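Local coordinates for protein phenol hydroxylase component phL (Pseudomonas stutzeri, PDB 3U52) that probably serves as the helical, structural beta-type subunit of a multicomponent phenol hydroxylase, alongside the alpha-type subunit that carries the diiron centre for phenol hydroxylation, at residues A187-D192 with Q196-L201; L120-P125 with A301-G306; I65-E68 with A72-D75. All coordinates share one frame; numbering follows the deposited sequence.

Contact 1 of 3, residues A187-D192 with Q196-L201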
loop_
_atom_site.group_PDB
_atom_site.type_symbol
_atom_site.label_atom_id
_atom_site.label_comp_id
_atom_site.label_asym_id
_atom_site.label_seq_id
_atom_site.Cartn_x
_atom_site.Cartn_y
_atom_site.Cartn_z
ATOM N N ALA D 187 26.107 38.477 -7.853
ATOM C CA ALA D 187 26.679 39.794 -8.052
ATOM C C ALA D 187 25.862 40.583 -9.064
ATOM O O ALA D 187 25.661 41.762 -8.854
ATOM C CB ALA D 187 28.141 39.701 -8.450
ATOM N N TYR D 188 25.330 39.943 -10.117
ATOM C CA TYR D 188 24.383 40.635 -11.042
ATOM C C TYR D 188 23.093 41.135 -10.326
ATOM O O TYR D 188 22.685 42.280 -10.468
ATOM C CB TYR D 188 24.015 39.754 -12.263
ATOM C CG TYR D 188 25.191 39.364 -13.133
ATOM C CD1 TYR D 188 25.455 38.035 -13.437
ATOM C CD2 TYR D 188 26.054 40.338 -13.634
ATOM C CE1 TYR D 188 26.541 37.674 -14.228
ATOM C CE2 TYR D 188 27.139 40.006 -14.419
ATOM C CZ TYR D 188 27.385 38.665 -14.700
ATOM O OH TYR D 188 28.479 38.354 -15.463
ATOM N N TRP D 189 22.462 40.249 -9.560
ATOM C CA TRP D 189 21.280 40.566 -8.759
ATOM C C TRP D 189 21.514 41.795 -7.878
ATOM O O TRP D 189 20.649 42.690 -7.832
ATOM C CB TRP D 189 20.910 39.346 -7.909
ATOM C CG TRP D 189 19.817 39.502 -6.975
ATOM C CD1 TRP D 189 19.912 39.518 -5.602
ATOM C CD2 TRP D 189 18.436 39.647 -7.291
ATOM N NE1 TRP D 189 18.653 39.670 -5.048
ATOM C CE2 TRP D 189 17.735 39.764 -6.065
ATOM C CE3 TRP D 189 17.707 39.697 -8.503
ATOM C CZ2 TRP D 189 16.342 39.876 -6.008
ATOM C CZ3 TRP D 189 16.311 39.845 -8.437
ATOM C CH2 TRP D 189 15.654 39.959 -7.208
ATOM N N MET D 190 22.660 41.839 -7.219
ATOM C CA MET D 190 22.973 42.879 -6.213
ATOM C C MET D 190 23.431 44.225 -6.835
ATOM O O MET D 190 23.048 45.307 -6.348
ATOM C CB MET D 190 24.033 42.405 -5.232
ATOM C CG MET D 190 23.596 41.288 -4.244
ATOM S SD MET D 190 22.157 41.697 -3.260
ATOM C CE MET D 190 22.846 42.850 -2.049
ATOM N N ASP D 191 24.205 44.136 -7.912
ATOM C CA ASP D 191 24.910 45.304 -8.486
ATOM C C ASP D 191 24.635 45.672 -9.944
ATOM O O ASP D 191 24.920 46.790 -10.336
ATOM C CB ASP D 191 26.409 45.136 -8.294
ATOM C CG ASP D 191 26.800 45.019 -6.828
ATOM O OD1 ASP D 191 26.207 45.722 -5.963
ATOM O OD2 ASP D 191 27.704 44.204 -6.527
ATOM N N ASP D 192 24.115 44.754 -10.767
ATOM C CA ASP D 192 23.791 45.109 -12.151
ATOM C C ASP D 192 22.526 45.954 -12.172
ATOM O O ASP D 192 21.491 45.563 -11.636
ATOM C CB ASP D 192 23.611 43.870 -13.044
ATOM C CG ASP D 192 23.488 44.222 -14.535
ATOM O OD1 ASP D 192 22.832 45.225 -14.903
ATOM O OD2 ASP D 192 24.061 43.486 -15.360
ATOM N N GLN D 196 18.022 45.910 -10.757
ATOM C CA GLN D 196 17.637 46.716 -9.585
ATOM C C GLN D 196 16.141 46.999 -9.466
ATOM O O GLN D 196 15.606 46.943 -8.370
ATOM C CB GLN D 196 18.525 47.962 -9.370
ATOM C CG GLN D 196 19.987 47.590 -9.157
ATOM C CD GLN D 196 20.180 46.303 -8.313
ATOM O OE1 GLN D 196 19.849 46.259 -7.128
ATOM N NE2 GLN D 196 20.748 45.269 -8.935
ATOM N N PRO D 197 15.447 47.287 -10.579
ATOM C CA PRO D 197 14.000 47.459 -10.446
ATOM C C PRO D 197 13.314 46.176 -9.913
ATOM O O PRO D 197 12.365 46.253 -9.116
ATOM C CB PRO D 197 13.554 47.742 -11.869
ATOM C CG PRO D 197 14.786 48.439 -12.497
ATOM C CD PRO D 197 15.912 47.601 -11.937
ATOM N N MET D 198 13.804 45.020 -10.335
ATOM C CA MET D 198 13.177 43.762 -9.846
ATOM C C MET D 198 13.482 43.561 -8.380
ATOM O O MET D 198 12.603 43.258 -7.590
ATOM C CB MET D 198 13.599 42.575 -10.671
ATOM C CG MET D 198 13.055 41.232 -10.120
ATOM S SD MET D 198 11.262 41.032 -10.375
ATOM C CE MET D 198 11.239 40.403 -12.046
ATOM N N ARG D 199 14.743 43.765 -8.004
ATOM C CA ARG D 199 15.149 43.512 -6.657
ATOM C C ARG D 199 14.417 44.440 -5.680
ATOM O O ARG D 199 13.984 44.001 -4.609
ATOM C CB ARG D 199 16.634 43.701 -6.585
ATOM C CG ARG D 199 17.212 43.123 -5.404
ATOM C CD ARG D 199 18.698 43.377 -5.432
ATOM N NE ARG D 199 18.841 43.736 -4.088
ATOM C CZ ARG D 199 19.657 44.600 -3.571
ATOM N NH1 ARG D 199 20.575 45.273 -4.264
ATOM N NH2 ARG D 199 19.493 44.733 -2.294
ATOM N N LYS D 200 14.290 45.724 -6.056
ATOM C CA LYS D 200 13.512 46.693 -5.282
ATOM C C LYS D 200 12.041 46.281 -5.172
ATOM O O LYS D 200 11.440 46.394 -4.096
ATOM C CB LYS D 200 13.590 48.122 -5.903
ATOM C CG LYS D 200 12.671 49.143 -5.118
ATOM C CD LYS D 200 12.843 50.593 -5.595
ATOM C CE LYS D 200 11.785 51.533 -5.025
ATOM N NZ LYS D 200 11.568 51.359 -3.547
ATOM N N LEU D 201 11.448 45.839 -6.284
ATOM C CA LEU D 201 10.057 45.396 -6.255
ATOM C C LEU D 201 9.904 44.181 -5.310
ATOM O O LEU D 201 8.973 44.152 -4.466
ATOM C CB LEU D 201 9.539 45.049 -7.653
ATOM C CG LEU D 201 8.262 44.188 -7.719
ATOM C CD1 LEU D 201 7.074 44.925 -7.059
ATOM C CD2 LEU D 201 7.962 43.766 -9.146
#
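Q196 reaches back from the first turn of helix 196-205 to the last turn of helix 180-191, closing the short, nearly perpendicular turn between them, an alpha-alpha corner whose segment axes stand 80° apart and 9.0 Å at closest approach. It illustrates how one amide can serve two backbone acceptors near a helix end. NE2 of Q196 donates to the O of W189 at 2.8 Å and, almost straight (177°), to the O of D192 at 2.8 Å. Both carbonyls lie near the amide plane, although the nitrogen stands above each carbonyl plane. A bend at chi2 (-38°) turns the amide into this position. The other end of the amide, OE1, accepts a weak bond from NH1 of R199 and a hydrogen bond from an aromatic side chain of another protein chain, so both ends of the group are used. A leucine here would probably leave the O atoms of W189 and D192 without their common donor and the aromatic residue of the other chain without its acceptor. R199 crosses one face of the W189 ring, its CG 3.4 Å from CZ2 of W189 and its CD over the five-membered ring in a CH-pi contact. NH2 of R199 pairs with E203 and also bonds a polar side chain of another protein chain. Over the centre of one guanidinium face sits SD of M190, 3.8 Å from CZ of R199.

Contact 2 of 3, residues L120-P125 with A301-G306; sequences LRLLVP and AEASVG
L122 meets A303 and S304 through the two ends of its fork, a small case of a branched side chain dividing its contacts between neighbouring residues. With CG beside the backbone N and anti to the carbonyl carbon (chi1 -59°), the isobutyl group is carried out from its helix toward the other segment. CD2 of L122 comes to 4.1 Å from CB of A303, methyl against methyl, while CD1 of L122 lies 4.0 Å from the backbone O of A303 and 4.2 Å from CB of S304. No hydrogen bond crosses between the segments, and the contact is light and mainly apolar. R121, one residue earlier, takes a different shape: its chain is extended through chi1, chi2 and chi3, which brings NH1 to 4.2 Å from CB of A303, while NE is held in a salt bridge with D192. What meets here is residues 120-122 of helix 113-122 and the turn after helix 276-302, parts of an all-alpha subunit that lie 176 residues apart in sequence. That turn is finished by its own backbone. The O of A301 accepts from the N of S304 at 3.1 Å and from the N of G306 at 2.8 Å, and these donors approach opposite faces of its carbonyl plane. S304 places OG near its own backbone (chi1 60°), where it bonds the O of L300. W237 of helix 211-240 packs against both L122 and S304, and M194, from the turn after helix 180-191, touches R121, L122 and A303.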
loop_
_atom_site.group_PDB
_atom_site.type_symbol
_atom_site.label_atom_id
_atom_site.label_comp_id
_atom_site.label_asym_id
_atom_site.label_seq_id
_atom_site.Cartn_x
_atom_site.Cartn_y
_atom_site.Cartn_z
ATOM N N LEU D 120 23.831 33.256 -16.677
ATOM C CA LEU D 120 24.096 33.708 -15.318
ATOM C C LEU D 120 23.486 35.083 -15.058
ATOM O O LEU D 120 23.188 35.443 -13.907
ATOM C CB LEU D 120 25.592 33.748 -15.068
ATOM C CG LEU D 120 26.272 32.387 -15.086
ATOM C CD1 LEU D 120 27.738 32.499 -14.625
ATOM C CD2 LEU D 120 25.452 31.396 -14.218
ATOM N N ARG D 121 23.316 35.851 -16.135
ATOM C CA ARG D 121 22.859 37.239 -16.042
ATOM C C ARG D 121 21.359 37.383 -16.287
ATOM O O ARG D 121 20.713 38.233 -15.656
ATOM C CB ARG D 121 23.663 38.162 -16.999
ATOM C CG ARG D 121 23.185 39.612 -17.007
ATOM C CD ARG D 121 24.134 40.534 -17.793
ATOM N NE ARG D 121 23.788 41.943 -17.585
ATOM C CZ ARG D 121 23.144 42.718 -18.456
ATOM N NH1 ARG D 121 22.780 42.262 -19.660
ATOM N NH2 ARG D 121 22.897 43.982 -18.126
ATOM N N LEU D 122 20.803 36.574 -17.186
ATOM C CA LEU D 122 19.401 36.758 -17.563
ATOM C C LEU D 122 18.447 35.771 -16.875
ATOM O O LEU D 122 17.307 36.120 -16.601
ATOM C CB LEU D 122 19.250 36.653 -19.079
ATOM C CG LEU D 122 20.086 37.696 -19.835
ATOM C CD1 LEU D 122 19.963 37.464 -21.336
ATOM C CD2 LEU D 122 19.633 39.109 -19.444
ATOM N N LEU D 123 18.944 34.570 -16.593
ATOM C CA LEU D 123 18.117 33.440 -16.098
ATOM C C LEU D 123 18.370 33.116 -14.631
ATOM O O LEU D 123 17.451 33.129 -13.815
ATOM C CB LEU D 123 18.338 32.177 -16.965
ATOM C CG LEU D 123 17.440 30.973 -16.587
ATOM C CD1 LEU D 123 15.976 31.360 -16.776
ATOM C CD2 LEU D 123 17.789 29.773 -17.420
ATOM N N VAL D 124 19.609 32.835 -14.272
ATOM C CA VAL D 124 19.878 32.352 -12.926
ATOM C C VAL D 124 19.426 33.298 -11.788
ATOM O O VAL D 124 18.947 32.794 -10.763
ATOM C CB VAL D 124 21.344 31.792 -12.776
ATOM C CG1 VAL D 124 21.651 31.425 -11.350
ATOM C CG2 VAL D 124 21.528 30.561 -13.717
ATOM N N PRO D 125 19.564 34.657 -11.939
ATOM C CA PRO D 125 19.157 35.482 -10.782
ATOM C C PRO D 125 17.657 35.445 -10.427
ATOM O O PRO D 125 17.275 35.840 -9.326
ATOM C CB PRO D 125 19.656 36.901 -11.134
ATOM C CG PRO D 125 20.748 36.678 -12.206
ATOM C CD PRO D 125 20.189 35.467 -12.991
ATOM N N ALA D 301 13.393 42.297 -20.394
ATOM C CA ALA D 301 12.907 42.116 -21.762
ATOM C C ALA D 301 13.868 42.840 -22.712
ATOM O O ALA D 301 14.264 42.266 -23.718
ATOM C CB ALA D 301 11.470 42.606 -21.934
ATOM N N GLU D 302 14.299 44.053 -22.341
ATOM C CA GLU D 302 15.136 44.884 -23.215
ATOM C C GLU D 302 16.497 44.240 -23.497
ATOM O O GLU D 302 17.084 44.445 -24.558
ATOM C CB GLU D 302 15.328 46.286 -22.615
ATOM C CG GLU D 302 14.098 47.191 -22.781
ATOM C CD GLU D 302 14.180 48.549 -22.047
ATOM O OE1 GLU D 302 13.339 49.419 -22.390
ATOM O OE2 GLU D 302 15.035 48.763 -21.133
ATOM N N ALA D 303 16.993 43.478 -22.525
ATOM C CA ALA D 303 18.321 42.878 -22.597
ATOM C C ALA D 303 18.307 41.529 -23.315
ATOM O O ALA D 303 19.335 40.872 -23.415
ATOM C CB ALA D 303 18.901 42.740 -21.204
ATOM N N SER D 304 17.137 41.120 -23.801
ATOM C CA SER D 304 16.962 39.757 -24.309
ATOM C C SER D 304 16.027 39.780 -25.494
ATOM O O SER D 304 16.459 40.015 -26.626
ATOM C CB SER D 304 16.440 38.791 -23.206
ATOM O OG SER D 304 15.180 39.207 -22.690
ATOM N N VAL D 305 14.748 39.559 -25.236
ATOM C CA VAL D 305 13.803 39.248 -26.308
ATOM C C VAL D 305 13.183 40.527 -26.936
ATOM O O VAL D 305 12.633 40.476 -28.026
ATOM C CB VAL D 305 12.735 38.170 -25.834
ATOM C CG1 VAL D 305 11.812 38.737 -24.749
ATOM C CG2 VAL D 305 11.926 37.652 -26.995
ATOM N N GLY D 306 13.303 41.667 -26.249
ATOM C CA GLY D 306 12.832 42.967 -26.749
ATOM C C GLY D 306 11.543 43.348 -26.068
ATOM O O GLY D 306 10.785 42.469 -25.638
#

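Contact 3 of 3, residues I65-E68 with A72-D75; sequences IRME and AVSD
M67 directs its terminal methyl at A72 and V73, and these three side chains make up the whole contact between 65-68 and 72-75. The case shows how a flexible thioether can bridge two loop segments with a single carbon. The side chains of M67 and A72 both set out toward the opposite segment, whereas that of V73 runs across the approach, so the valine presents one methyl, CG2, from the side. CE of M67 lies 4.1 Å from CB of A72 and 4.3 Å from CG2 of V73. The S-to-methyl bond aims more nearly at the alanine and passes the valine at a slant. Bends at chi2 (-76°) and chi3 (-75°) fold the methionine chain and set its methyl in front. In V73, CG1 is anti to the backbone N (chi1 168°), which leaves CG2 as the branch facing the methionine. No polar bond links the two segments; this is plain methyl packing within the long connection between helix 31-36 and helix 81-105. M67 also leans on E274 of helix 251-274 and N278 of helix 276-302, while V73 packs on M267 of helix 251-274 and on V149 and M152 of helix 147-175, so the loop lies against three helices.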
loop_
_atom_site.group_PDB
_atom_site.type_symbol
_atom_site.label_atom_id
_atom_site.label_comp_id
_atom_site.label_asym_id
_atom_site.label_seq_id
_atom_site.Cartn_x
_atom_site.Cartn_y
_atom_site.Cartn_z
ATOM N N ILE D 65 -10.121 42.423 2.106
ATOM C CA ILE D 65 -11.083 41.634 1.350
ATOM C C ILE D 65 -12.063 40.970 2.297
ATOM O O ILE D 65 -11.688 40.563 3.382
ATOM C CB ILE D 65 -10.375 40.570 0.496
ATOM C CG1 ILE D 65 -9.519 41.232 -0.601
ATOM C CG2 ILE D 65 -11.382 39.639 -0.135
ATOM C CD1 ILE D 65 -10.330 41.922 -1.719
ATOM N N ARG D 66 -13.326 40.889 1.898
ATOM C CA ARG D 66 -14.377 40.276 2.714
ATOM C C ARG D 66 -15.084 39.172 1.945
ATOM O O ARG D 66 -15.366 39.320 0.761
ATOM C CB ARG D 66 -15.421 41.332 3.172
ATOM C CG ARG D 66 -14.881 42.390 4.142
ATOM C CD ARG D 66 -14.494 41.788 5.499
ATOM N NE ARG D 66 -13.241 42.383 6.001
ATOM C CZ ARG D 66 -13.176 43.092 7.111
ATOM N NH1 ARG D 66 -14.281 43.252 7.824
ATOM N NH2 ARG D 66 -12.036 43.611 7.524
ATOM N N MET D 67 -15.328 38.057 2.628
ATOM C CA MET D 67 -16.063 36.908 2.085
ATOM C C MET D 67 -17.043 36.393 3.098
ATOM O O MET D 67 -16.677 36.151 4.266
ATOM C CB MET D 67 -15.139 35.754 1.757
ATOM C CG MET D 67 -14.063 36.124 0.772
ATOM S SD MET D 67 -14.596 36.272 -0.934
ATOM C CE MET D 67 -14.785 34.526 -1.384
ATOM N N GLU D 68 -18.266 36.148 2.636
ATOM C CA GLU D 68 -19.257 35.472 3.451
ATOM C C GLU D 68 -18.654 34.151 3.926
ATOM O O GLU D 68 -18.804 33.774 5.088
ATOM C CB GLU D 68 -20.558 35.229 2.673
ATOM C CG GLU D 68 -21.702 34.659 3.555
ATOM C CD GLU D 68 -22.467 33.491 2.877
ATOM O OE1 GLU D 68 -23.631 33.704 2.445
ATOM O OE2 GLU D 68 -21.902 32.361 2.778
ATOM N N ALA D 72 -15.554 29.181 0.013
ATOM C CA ALA D 72 -15.920 29.394 -1.384
ATOM C C ALA D 72 -14.678 29.259 -2.287
ATOM O O ALA D 72 -14.790 28.896 -3.470
ATOM C CB ALA D 72 -16.526 30.784 -1.581
ATOM N N VAL D 73 -13.506 29.596 -1.765
ATOM C CA VAL D 73 -12.286 29.443 -2.554
ATOM C C VAL D 73 -11.812 28.011 -2.363
ATOM O O VAL D 73 -11.458 27.621 -1.249
ATOM C CB VAL D 73 -11.191 30.460 -2.158
ATOM C CG1 VAL D 73 -9.861 30.088 -2.785
ATOM C CG2 VAL D 73 -11.596 31.887 -2.562
ATOM N N SER D 74 -11.865 27.224 -3.436
ATOM C CA SER D 74 -11.504 25.806 -3.403
ATOM C C SER D 74 -10.569 25.506 -4.569
ATOM O O SER D 74 -10.524 26.253 -5.540
ATOM C CB SER D 74 -12.737 24.912 -3.519
ATOM O OG SER D 74 -13.617 25.148 -2.419
ATOM N N ASP D 75 -9.860 24.392 -4.476
ATOM C CA ASP D 75 -8.802 24.064 -5.422
ATOM C C ASP D 75 -9.397 23.145 -6.509
ATOM O O ASP D 75 -9.877 22.054 -6.190
ATOM C CB ASP D 75 -7.653 23.363 -4.689
ATOM C CG ASP D 75 -6.446 23.091 -5.598
ATOM O OD1 ASP D 75 -6.500 23.428 -6.788
ATOM O OD2 ASP D 75 -5.445 22.527 -5.141
#

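In the fold
Contacts 1 and 2 are neighbours, their centres about 12 Å apart, and contact 1 is nested within the chain loop that contact 2 closes. The salt bridge from OD2 of D192 to NE of R121 ties them together. Contact 3 lies across the chain's centre, about 35 Å from contact 1 and 37 Å from contact 2 between centres. All three are partly buried. Contact 1 joins two consecutive helices with polar bonds and also meets another protein chain; contact 2 joins two stretches far apart in sequence, and contact 3 two pieces of one loop, both mainly by apolar packing without hydrogen bonds across. Helix 276-302 supplies part of contact 2 and packs against contacts 1 and 3.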